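PDB 4QO5: cytochrome c-552/4 domain-containing protein from Ignicoccus hospitalis KIN4/I, which probably takes part in electron transfer as a membrane-associated cytochrome c that carries eight heme c groups. Local coordinates for residues G172-V177 / G204-D209; E88-T93 / I104-D109; W250-H255 / N487-T492. All blocks are in the same frame, centred on the assembly; numbering follows the deposited sequence.

Contact 1 (G172-V177 / G204-D209); sequences GTVVKV and GRVNPD. With HEC (heme c), chain C.
Val-175 lies at the apolar centre, its side chain turned toward 204-209. With CG1 anti to the backbone N, that methyl meets the ring of Pro-208 obliquely, 3.8 Å from Val-175 CG1 to Pro-208 CG. The other branch crosses the aliphatic stem of Arg-205, Val-175 CG2 lying 3.7 Å from Arg-205 CG. Val-177 crosses Pro-208 at about a right angle, CG2 against CB. Val-174 and Val-206 run side by side, their CG2 methyls 3.8 Å apart, with Tyr-130 and Tyr-131 of helix 129-134 packed beside them.

The two backbones travel in the same direction and form a single parallel beta bridge centred on Val-174 and Val-206. Val-206 N donates to Thr-173 O at 2.8 Å, nearly straight and along the C=O axis, and Val-175 N to Val-206 O at 2.9 Å. At the start of the pair, Gly-172 has positive phi and lies so close to Arg-205 N that a beta carbon would clash. Beyond the bridge, water 1 is hydrogen-bonded to Val-175 O and Asn-207 O.

The polar edge belongs to Arg-205. Its chain bends at chi3 (74°), and NE and NH2 grip Asn-207 OD1 side-on in the guanidinium plane, 2.7 Å from Arg-205 NE to Asn-207 OD1. NH1 and NH2 converge at the guanidinium edge on heme propionate oxygen O1D, with Arg-205 NH1 2.9 Å from O1D; NH1 also donates to Asn-200 O. The carbonyls of Ser-211 and Gly-213 hold Asn-207 ND2. An alanine in place of Arg-205 would probably leave this propionate oxygen without two of its donors and Asn-207 OD1 without either of its grips. Two N-H groups on one oxygen would be expected to stabilise the ionised propionate, while Asn-207 OD1 fixes the rotation of the guanidinium.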
# COMPACT_ATOMS: atom_id res chain seq x y z
N GLY A 172 -6.36 -5.00 -21.87
CA GLY A 172 -7.41 -4.75 -22.86
C GLY A 172 -8.14 -6.01 -23.28
O GLY A 172 -7.55 -7.10 -23.31
N THR A 173 -9.43 -5.86 -23.58
CA THR A 173 -10.25 -6.95 -24.10
C THR A 173 -10.50 -6.73 -25.59
O THR A 173 -10.15 -5.69 -26.14
CB THR A 173 -11.65 -6.96 -23.45
OG1 THR A 173 -12.21 -5.64 -23.54
CG2 THR A 173 -11.59 -7.39 -21.99
N VAL A 174 -11.13 -7.71 -26.22
CA VAL A 174 -11.69 -7.51 -27.56
C VAL A 174 -13.19 -7.21 -27.38
O VAL A 174 -13.92 -8.01 -26.80
CB VAL A 174 -11.52 -8.75 -28.43
CG1 VAL A 174 -12.34 -8.63 -29.73
CG2 VAL A 174 -10.06 -8.96 -28.75
N VAL A 175 -13.61 -6.04 -27.83
CA VAL A 175 -14.99 -5.63 -27.69
C VAL A 175 -15.80 -6.15 -28.88
O VAL A 175 -15.43 -5.95 -30.05
CB VAL A 175 -15.12 -4.09 -27.60
CG1 VAL A 175 -16.59 -3.69 -27.46
CG2 VAL A 175 -14.27 -3.54 -26.44
N LYS A 176 -16.88 -6.86 -28.59
CA LYS A 176 -17.79 -7.32 -29.63
C LYS A 176 -19.19 -6.77 -29.42
O LYS A 176 -19.72 -6.82 -28.31
CB LYS A 176 -17.82 -8.86 -29.67
CG LYS A 176 -16.54 -9.46 -30.21
CD LYS A 176 -16.56 -10.99 -30.20
CE LYS A 176 -15.19 -11.55 -30.57
NZ LYS A 176 -15.19 -13.03 -30.73
N VAL A 177 -19.79 -6.23 -30.48
CA VAL A 177 -21.17 -5.76 -30.38
C VAL A 177 -22.06 -6.95 -30.68
O VAL A 177 -21.98 -7.52 -31.76
CB VAL A 177 -21.45 -4.63 -31.38
CG1 VAL A 177 -22.91 -4.19 -31.30
CG2 VAL A 177 -20.51 -3.47 -31.14
N GLY A 204 -4.63 -1.80 -24.54
CA GLY A 204 -4.71 -2.41 -25.86
C GLY A 204 -6.11 -2.87 -26.24
O GLY A 204 -6.26 -3.81 -27.02
N ARG A 205 -7.14 -2.23 -25.68
CA ARG A 205 -8.52 -2.63 -25.98
C ARG A 205 -8.78 -2.65 -27.49
O ARG A 205 -8.41 -1.69 -28.19
CB ARG A 205 -9.52 -1.70 -25.32
CG ARG A 205 -11.01 -2.14 -25.50
CD ARG A 205 -11.90 -1.14 -24.81
NE ARG A 205 -11.96 0.11 -25.58
CZ ARG A 205 -12.18 1.31 -25.05
NH1 ARG A 205 -12.34 1.48 -23.73
NH2 ARG A 205 -12.23 2.36 -25.86
N VAL A 206 -9.38 -3.72 -27.99
CA VAL A 206 -9.68 -3.81 -29.43
C VAL A 206 -11.12 -3.33 -29.64
O VAL A 206 -12.07 -4.01 -29.28
CB VAL A 206 -9.50 -5.25 -29.96
CG1 VAL A 206 -9.72 -5.31 -31.47
CG2 VAL A 206 -8.11 -5.76 -29.59
N ASN A 207 -11.25 -2.14 -30.22
CA ASN A 207 -12.52 -1.46 -30.31
C ASN A 207 -13.41 -1.99 -31.43
O ASN A 207 -12.92 -2.69 -32.32
CB ASN A 207 -12.26 0.04 -30.49
CG ASN A 207 -11.57 0.63 -29.29
OD1 ASN A 207 -12.16 0.73 -28.22
ND2 ASN A 207 -10.33 1.02 -29.46
N PRO A 208 -14.71 -1.68 -31.37
CA PRO A 208 -15.63 -2.16 -32.42
C PRO A 208 -15.27 -1.68 -33.83
O PRO A 208 -15.61 -2.37 -34.79
CB PRO A 208 -16.98 -1.57 -31.99
CG PRO A 208 -16.88 -1.38 -30.51
CD PRO A 208 -15.42 -1.01 -30.27
N ASP A 209 -14.62 -0.53 -33.97
CA ASP A 209 -14.22 -0.01 -35.28
C ASP A 209 -12.85 -0.54 -35.71
O ASP A 209 -12.31 -0.14 -36.74
CB ASP A 209 -14.23 1.53 -35.30
CG ASP A 209 -13.16 2.15 -34.38
OD1 ASP A 209 -13.00 3.39 -34.40
OD2 ASP A 209 -12.50 1.40 -33.64
FE HEC C . -19.11 10.18 -23.50
CHA HEC C . -18.84 6.80 -22.96
CHB HEC C . -22.38 10.05 -22.37
CHC HEC C . -19.28 13.46 -23.90
CHD HEC C . -15.96 10.21 -24.84
NA HEC C . -20.34 8.75 -22.76
C1A HEC C . -20.02 7.40 -22.64
C2A HEC C . -21.16 6.69 -22.12
C3A HEC C . -22.13 7.57 -21.94
C4A HEC C . -21.65 8.88 -22.34
CMA HEC C . -23.54 7.27 -21.38
CAA HEC C . -21.23 5.16 -21.87
CBA HEC C . -20.29 4.65 -20.78
CGA HEC C . -20.99 4.84 -19.47
O1A HEC C . -20.30 5.25 -18.50
O2A HEC C . -22.23 4.60 -19.41
NB HEC C . -20.55 11.41 -23.28
C1B HEC C . -21.80 11.23 -22.69
C2B HEC C . -22.37 12.51 -22.38
C3B HEC C . -21.45 13.40 -22.77
C4B HEC C . -20.33 12.75 -23.36
CMB HEC C . -23.74 12.67 -21.66
CAB HEC C . -21.30 14.90 -22.63
CBB HEC C . -21.83 15.41 -21.24
NC HEC C . -17.89 11.55 -24.26
C1C HEC C . -18.15 12.89 -24.37
C2C HEC C . -17.13 13.53 -25.18
C3C HEC C . -16.14 12.63 -25.22
C4C HEC C . -16.65 11.38 -24.79
CMC HEC C . -17.07 15.08 -25.26
CAC HEC C . -14.70 12.59 -25.80
CBC HEC C . -13.89 13.91 -25.62
ND HEC C . -17.70 8.75 -23.83
C1D HEC C . -16.43 9.02 -24.35
C2D HEC C . -15.60 7.85 -24.36
C3D HEC C . -16.49 6.75 -23.79
C4D HEC C . -17.76 7.41 -23.51
CMD HEC C . -14.13 7.85 -24.87
CAD HEC C . -16.21 5.25 -23.53
CBD HEC C . -15.01 4.64 -24.23
CGD HEC C . -13.78 4.82 -23.37
O1D HEC C . -12.69 4.36 -23.79
O2D HEC C . -13.87 5.40 -22.26
O HOH W 1 -13.48 -5.37 -31.93

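Contact 2 (E88-T93 / I104-D109); sequences EKHPDT and IVTPND. With HEC (heme c), chain C.
His-90 and Asp-109 reach toward each other tip to tip and form a His-carboxylate hydrogen bond. His-90 NE2 donates to Asp-109 OD1 at 2.7 Å, near the imidazole plane and onto the syn lone pair, although ring and carboxylate are turned 44° apart. Thr-106 OG1 stands at the edge of the same ring, near CE1, and its polar end is satisfied by Asp-209 OD1.

The second carboxylate oxygen of Asp-109 serves the helix start. Thr-106 N donates to Asp-109 OD2 at 3.1 Å from above the carboxylate plane, and Asp-109 N returns a weak bond to Thr-106 OG1, completing a capping box with Thr-106 as N-cap. OD2 also receives His-102 NE2, whose ring stacks on that of His-90.

Asp-92, on the type I turn from His-90 to Thr-93, fastens the other end. Its CG sits in the crowded position between backbone N and carbonyl carbon, which brings the syn lone pair of OD2 onto Ile-104 N, 3.2 Å from Asp-92 OD2. The stronger partner of OD2 is Tyr-195 OH, outside the two segments. Water 2 links the segments: it donates to Asp-92 OD1 (2.7 Å) and Ile-104 O (2.8 Å from the water) and is also hydrogen-bonded to His-90 ND1.

On the far side of 104-109, Val-105 packs on the heme, its carbonyl O 3.4 Å from methyl CMD. With both Asp-109 oxygens engaged by histidines, the buried carboxylate would probably stay ionised and polarise the His-90 imidazole, raising its affinity for a proton.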
# COMPACT_ATOMS: atom_id res chain seq x y z
N GLU A 88 -21.03 5.69 -39.57
CA GLU A 88 -20.92 4.55 -40.47
C GLU A 88 -19.72 3.64 -40.16
O GLU A 88 -19.70 2.48 -40.55
CB GLU A 88 -20.86 5.03 -41.93
CG GLU A 88 -19.53 5.67 -42.35
CD GLU A 88 -19.29 7.07 -41.76
OE1 GLU A 88 -20.22 7.64 -41.15
OE2 GLU A 88 -18.17 7.60 -41.90
N LYS A 89 -18.73 4.18 -39.44
CA LYS A 89 -17.54 3.40 -39.08
C LYS A 89 -17.68 2.65 -37.75
O LYS A 89 -16.80 1.87 -37.38
CB LYS A 89 -16.32 4.32 -38.99
CG LYS A 89 -16.01 5.06 -40.28
CD LYS A 89 -14.80 5.97 -40.10
CE LYS A 89 -14.46 6.71 -41.40
NZ LYS A 89 -13.37 7.71 -41.18
N HIS A 90 -18.77 2.88 -37.03
CA HIS A 90 -18.93 2.26 -35.73
C HIS A 90 -20.11 1.29 -35.73
O HIS A 90 -21.24 1.71 -35.89
CB HIS A 90 -19.14 3.32 -34.66
CG HIS A 90 -17.96 4.22 -34.46
ND1 HIS A 90 -16.93 3.91 -33.59
CD2 HIS A 90 -17.64 5.42 -35.01
CE1 HIS A 90 -16.04 4.89 -33.61
NE2 HIS A 90 -16.45 5.81 -34.46
N PRO A 91 -19.83 -0.01 -35.55
CA PRO A 91 -20.84 -1.07 -35.45
C PRO A 91 -21.77 -0.89 -34.25
O PRO A 91 -22.87 -1.46 -34.25
CB PRO A 91 -20.00 -2.34 -35.27
CG PRO A 91 -18.68 -2.01 -35.90
CD PRO A 91 -18.46 -0.56 -35.56
N ASP A 92 -21.34 -0.13 -33.25
CA ASP A 92 -22.20 0.14 -32.09
C ASP A 92 -22.99 1.44 -32.26
O ASP A 92 -23.53 1.98 -31.29
CB ASP A 92 -21.43 0.11 -30.76
CG ASP A 92 -20.23 1.05 -30.72
OD1 ASP A 92 -19.69 1.41 -31.79
OD2 ASP A 92 -19.80 1.41 -29.59
N THR A 93 -23.07 1.93 -33.50
CA THR A 93 -23.93 3.07 -33.77
C THR A 93 -25.40 2.67 -33.65
O THR A 93 -25.84 1.69 -34.25
CB THR A 93 -23.67 3.66 -35.17
OG1 THR A 93 -22.40 4.33 -35.15
CG2 THR A 93 -24.75 4.66 -35.54
N ILE A 104 -18.99 3.73 -27.50
CA ILE A 104 -17.55 3.61 -27.32
C ILE A 104 -16.84 4.53 -28.29
O ILE A 104 -16.71 4.23 -29.48
CB ILE A 104 -17.04 2.15 -27.47
CG1 ILE A 104 -17.70 1.25 -26.43
CG2 ILE A 104 -15.50 2.11 -27.29
CD1 ILE A 104 -17.33 -0.23 -26.59
N VAL A 105 -16.41 5.68 -27.77
CA VAL A 105 -15.62 6.62 -28.54
C VAL A 105 -14.17 6.13 -28.59
O VAL A 105 -13.56 5.85 -27.55
CB VAL A 105 -15.75 8.05 -27.95
CG1 VAL A 105 -14.83 9.02 -28.66
CG2 VAL A 105 -17.20 8.52 -27.99
N THR A 106 -13.62 6.01 -29.79
CA THR A 106 -12.38 5.26 -29.98
C THR A 106 -11.22 6.17 -30.36
O THR A 106 -11.43 7.35 -30.65
CB THR A 106 -12.58 4.24 -31.11
OG1 THR A 106 -12.72 4.95 -32.34
CG2 THR A 106 -13.83 3.37 -30.84
N PRO A 107 -9.98 5.64 -30.34
CA PRO A 107 -8.82 6.44 -30.79
C PRO A 107 -9.03 7.05 -32.18
O PRO A 107 -8.58 8.18 -32.45
CB PRO A 107 -7.68 5.42 -30.82
CG PRO A 107 -8.04 4.46 -29.70
CD PRO A 107 -9.55 4.34 -29.77
N ASN A 108 -9.72 6.33 -33.05
CA ASN A 108 -9.98 6.89 -34.38
C ASN A 108 -10.91 8.11 -34.34
O ASN A 108 -10.82 8.99 -35.20
CB ASN A 108 -10.47 5.82 -35.35
CG ASN A 108 -9.34 4.94 -35.85
OD1 ASN A 108 -8.17 5.13 -35.48
ND2 ASN A 108 -9.66 3.97 -36.71
N ASP A 109 -11.79 8.16 -33.34
CA ASP A 109 -12.62 9.34 -33.13
C ASP A 109 -11.76 10.50 -32.58
O ASP A 109 -11.84 11.63 -33.07
CB ASP A 109 -13.74 9.04 -32.14
CG ASP A 109 -14.76 8.07 -32.69
OD1 ASP A 109 -14.93 8.00 -33.94
OD2 ASP A 109 -15.39 7.36 -31.88
FE HEC C . -19.11 10.18 -23.50
CHA HEC C . -18.84 6.80 -22.96
CHB HEC C . -22.38 10.05 -22.37
CHC HEC C . -19.28 13.46 -23.90
CHD HEC C . -15.96 10.21 -24.84
NA HEC C . -20.34 8.75 -22.76
C1A HEC C . -20.02 7.40 -22.64
C2A HEC C . -21.16 6.69 -22.12
C3A HEC C . -22.13 7.57 -21.94
C4A HEC C . -21.65 8.88 -22.34
CMA HEC C . -23.54 7.27 -21.38
CAA HEC C . -21.23 5.16 -21.87
CBA HEC C . -20.29 4.65 -20.78
CGA HEC C . -20.99 4.84 -19.47
O1A HEC C . -20.30 5.25 -18.50
O2A HEC C . -22.23 4.60 -19.41
NB HEC C . -20.55 11.41 -23.28
C1B HEC C . -21.80 11.23 -22.69
C2B HEC C . -22.37 12.51 -22.38
C3B HEC C . -21.45 13.40 -22.77
C4B HEC C . -20.33 12.75 -23.36
CMB HEC C . -23.74 12.67 -21.66
CAB HEC C . -21.30 14.90 -22.63
CBB HEC C . -21.83 15.41 -21.24
NC HEC C . -17.89 11.55 -24.26
C1C HEC C . -18.15 12.89 -24.37
C2C HEC C . -17.13 13.53 -25.18
C3C HEC C . -16.14 12.63 -25.22
C4C HEC C . -16.65 11.38 -24.79
CMC HEC C . -17.07 15.08 -25.26
CAC HEC C . -14.70 12.59 -25.80
CBC HEC C . -13.89 13.91 -25.62
ND HEC C . -17.70 8.75 -23.83
C1D HEC C . -16.43 9.02 -24.35
C2D HEC C . -15.60 7.85 -24.36
C3D HEC C . -16.49 6.75 -23.79
C4D HEC C . -17.76 7.41 -23.51
CMD HEC C . -14.13 7.85 -24.87
CAD HEC C . -16.21 5.25 -23.53
CBD HEC C . -15.01 4.64 -24.23
CGD HEC C . -13.78 4.82 -23.37
O1D HEC C . -12.69 4.36 -23.79
O2D HEC C . -13.87 5.40 -22.26
O HOH W 2 -17.12 2.17 -31.37

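Contact 3 (W250-H255 / N487-T492); sequences WKESKH and NGQDWT. With HEC (heme c), chain I.
Glu-252 reaches with its carboxylate to the backbone amides of 489-491. Its CG takes the crowded position between backbone N and carbonyl carbon (chi1 66°), and the chain then extends straight to three amides. Asp-490 N donates to the syn lone pair of OE1, 2.9 Å from Glu-252 OE1. OE2 takes two bonds: Gln-489 N, 2.8 Å from Glu-252 OE2, comes from well above the carboxylate plane, and Trp-491 N donates onto the syn lone pair of OE2, 3.1 Å from Glu-252 OE2. The indole of Trp-491 turns its edge to this oxygen, CE3 3.4 Å from Glu-252 OE2. The Gln-489 side chain slides past Glu-252 in the opposite direction, their flat ends 80° apart. A carboxylate gripped this way is probably ionised.

His-255 NE2 binds the heme iron at 2.1 Å, with His-411 as the second axial ligand. The Asn-487 amide crosses the imidazole obliquely, planes 69° apart, with ND2 3.1 Å from His-255 CE1. Asn-487 OD1 faces heme methyl CMA. Lys-254, bent at chi3, brings NZ to donate to heme propionate O1D at 2.6 Å; NZ also bonds Thr-216 O of the third subunit. Water 3 accepts from Lys-254 N and donates to Asn-487 O and to the other propionate.

Ser-253 marks the break between helices 246-252 and 254-262: OG donates to Trp-250 O and caps Gly-256 N. The 487-492 loop, leading from helix 464-485 to helix 498-520, lies across this joint, Trp-491 resting on Asn-248 and Val-249 of helix 246-252, while, from the third subunit, Leu-240 packs on Glu-252 and Gln-237 on Lys-254 and Gln-489.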
# COMPACT_ATOMS: atom_id res chain seq x y z
N TRP A 250 7.76 4.32 -6.78
CA TRP A 250 7.73 5.78 -6.80
C TRP A 250 7.21 6.37 -5.49
O TRP A 250 7.73 7.36 -5.01
CB TRP A 250 6.87 6.26 -7.95
CG TRP A 250 6.82 7.75 -8.11
CD1 TRP A 250 7.67 8.51 -8.83
CD2 TRP A 250 5.86 8.64 -7.53
NE1 TRP A 250 7.30 9.85 -8.74
CE2 TRP A 250 6.18 9.94 -7.95
CE3 TRP A 250 4.75 8.46 -6.70
CZ2 TRP A 250 5.44 11.06 -7.57
CZ3 TRP A 250 4.02 9.57 -6.32
CH2 TRP A 250 4.36 10.84 -6.74
N LYS A 251 6.14 5.79 -4.95
CA LYS A 251 5.58 6.25 -3.69
C LYS A 251 6.61 6.26 -2.56
O LYS A 251 6.63 7.18 -1.73
CB LYS A 251 4.34 5.42 -3.29
N GLU A 252 7.47 5.24 -2.50
CA GLU A 252 8.49 5.20 -1.44
C GLU A 252 9.71 6.06 -1.77
O GLU A 252 10.46 6.43 -0.87
CB GLU A 252 8.90 3.75 -1.08
CG GLU A 252 9.64 2.98 -2.17
CD GLU A 252 10.44 1.78 -1.64
OE1 GLU A 252 10.91 1.83 -0.48
OE2 GLU A 252 10.63 0.80 -2.40
N SER A 253 9.90 6.40 -3.04
CA SER A 253 11.02 7.23 -3.45
C SER A 253 10.89 8.65 -2.94
O SER A 253 9.80 9.12 -2.67
CB SER A 253 11.12 7.28 -4.99
OG SER A 253 10.15 8.16 -5.56
N LYS A 254 12.02 9.34 -2.80
CA LYS A 254 11.96 10.73 -2.35
C LYS A 254 11.18 11.62 -3.32
O LYS A 254 10.50 12.55 -2.88
CB LYS A 254 13.38 11.29 -2.09
CG LYS A 254 14.14 10.46 -1.06
CD LYS A 254 15.52 11.05 -0.71
CE LYS A 254 15.42 12.17 0.31
NZ LYS A 254 16.79 12.59 0.79
N HIS A 255 11.25 11.34 -4.62
CA HIS A 255 10.44 12.07 -5.58
C HIS A 255 8.97 12.00 -5.16
O HIS A 255 8.27 13.01 -5.15
CB HIS A 255 10.52 11.44 -6.96
CG HIS A 255 11.88 11.50 -7.56
ND1 HIS A 255 12.41 10.48 -8.31
CD2 HIS A 255 12.83 12.47 -7.52
CE1 HIS A 255 13.62 10.80 -8.71
NE2 HIS A 255 13.89 12.01 -8.26
N ASN A 487 14.39 4.57 -7.88
CA ASN A 487 14.79 4.99 -6.54
C ASN A 487 13.91 4.44 -5.44
O ASN A 487 13.49 5.17 -4.54
CB ASN A 487 14.82 6.52 -6.46
CG ASN A 487 15.59 7.13 -7.59
OD1 ASN A 487 16.73 6.75 -7.85
ND2 ASN A 487 14.97 8.05 -8.31
N GLY A 488 13.64 3.14 -5.51
CA GLY A 488 12.93 2.46 -4.45
C GLY A 488 13.91 2.06 -3.37
O GLY A 488 15.12 2.29 -3.48
N GLN A 489 13.39 1.46 -2.31
CA GLN A 489 14.21 0.94 -1.23
C GLN A 489 13.71 -0.46 -0.86
O GLN A 489 14.39 -1.45 -1.10
CB GLN A 489 14.17 1.89 -0.03
CG GLN A 489 14.91 3.22 -0.26
CD GLN A 489 14.02 4.31 -0.84
OE1 GLN A 489 12.79 4.20 -0.85
NE2 GLN A 489 14.64 5.37 -1.33
N ASP A 490 12.51 -0.55 -0.29
CA ASP A 490 12.05 -1.86 0.15
C ASP A 490 11.62 -2.78 -0.99
O ASP A 490 11.68 -4.00 -0.86
CB ASP A 490 11.02 -1.78 1.28
CG ASP A 490 11.25 -2.84 2.36
OD1 ASP A 490 12.28 -3.56 2.30
OD2 ASP A 490 10.44 -2.92 3.30
N TRP A 491 11.22 -2.21 -2.14
CA TRP A 491 10.90 -3.05 -3.28
C TRP A 491 12.14 -3.75 -3.85
O TRP A 491 12.03 -4.75 -4.54
CB TRP A 491 10.10 -2.29 -4.37
CG TRP A 491 8.66 -2.65 -4.28
CD1 TRP A 491 8.02 -3.63 -4.97
CD2 TRP A 491 7.71 -2.11 -3.37
NE1 TRP A 491 6.71 -3.72 -4.56
CE2 TRP A 491 6.49 -2.79 -3.59
CE3 TRP A 491 7.76 -1.11 -2.40
CZ2 TRP A 491 5.33 -2.50 -2.86
CZ3 TRP A 491 6.61 -0.81 -1.69
CH2 TRP A 491 5.42 -1.50 -1.92
N THR A 492 13.32 -3.22 -3.55
CA THR A 492 14.55 -3.88 -3.96
C THR A 492 15.05 -4.85 -2.89
O THR A 492 16.06 -5.53 -3.09
CB THR A 492 15.69 -2.88 -4.24
OG1 THR A 492 15.98 -2.16 -3.03
CG2 THR A 492 15.29 -1.89 -5.31
FE HEC I . 15.64 13.21 -8.50
CHA HEC I . 16.12 12.78 -5.15
CHB HEC I . 17.79 10.58 -9.15
CHC HEC I . 14.84 13.32 -11.81
CHD HEC I . 14.18 16.20 -7.99
NA HEC I . 16.71 11.93 -7.37
C1A HEC I . 16.77 11.90 -5.98
C2A HEC I . 17.60 10.79 -5.56
C3A HEC I . 18.07 10.21 -6.68
C4A HEC I . 17.52 10.90 -7.82
CMA HEC I . 18.99 8.99 -6.75
CAA HEC I . 17.96 10.37 -4.10
CBA HEC I . 16.95 9.31 -3.62
CGA HEC I . 17.43 8.57 -2.39
O1A HEC I . 18.61 8.73 -1.99
O2A HEC I . 16.62 7.79 -1.80
NB HEC I . 16.24 12.18 -10.17
C1B HEC I . 17.03 11.05 -10.18
C2B HEC I . 16.93 10.42 -11.47
C3B HEC I . 16.09 11.16 -12.21
C4B HEC I . 15.67 12.29 -11.41
CMB HEC I . 17.70 9.10 -11.75
CAB HEC I . 15.48 10.94 -13.63
CBB HEC I . 15.53 9.50 -14.20
NC HEC I . 14.75 14.49 -9.65
C1C HEC I . 14.45 14.35 -10.99
C2C HEC I . 13.78 15.54 -11.46
C3C HEC I . 13.43 16.19 -10.35
C4C HEC I . 14.16 15.64 -9.24
CMC HEC I . 13.12 15.54 -12.87
CAC HEC I . 12.59 17.46 -10.04
CBC HEC I . 11.38 17.72 -10.96
ND HEC I . 15.23 14.31 -6.85
C1D HEC I . 14.63 15.57 -6.87
C2D HEC I . 14.56 16.11 -5.54
C3D HEC I . 15.16 15.03 -4.68
C4D HEC I . 15.54 13.96 -5.55
CMD HEC I . 13.98 17.48 -5.11
CAD HEC I . 15.32 15.07 -3.15
CBD HEC I . 16.79 15.37 -2.86
CGD HEC I . 17.19 14.75 -1.54
O1D HEC I . 17.48 13.52 -1.51
O2D HEC I . 17.25 15.47 -0.51
O HOH W 3 14.36 7.62 -3.22

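How the contacts relate
From the N terminus the three contacts follow in series; none nests in or crosses another. Contact 2 closes a short loop around strands 94-96 and 99-101, bringing the turn before them back to the start of helix 107-110. Contact 1 next closes the hairpin of strands 176-185 and 188-196. The two touch, centres 11 Å apart, with Pro-208 packing on Pro-91 and Asn-207 on Pro-107, and both reach the same heme c. Contact 3 spans 231 residues and joins helices 246-252 and 254-262 to the loop between the long C-terminal helices; its centre is 35 Å from contact 1, across the chain's centre, beside another heme.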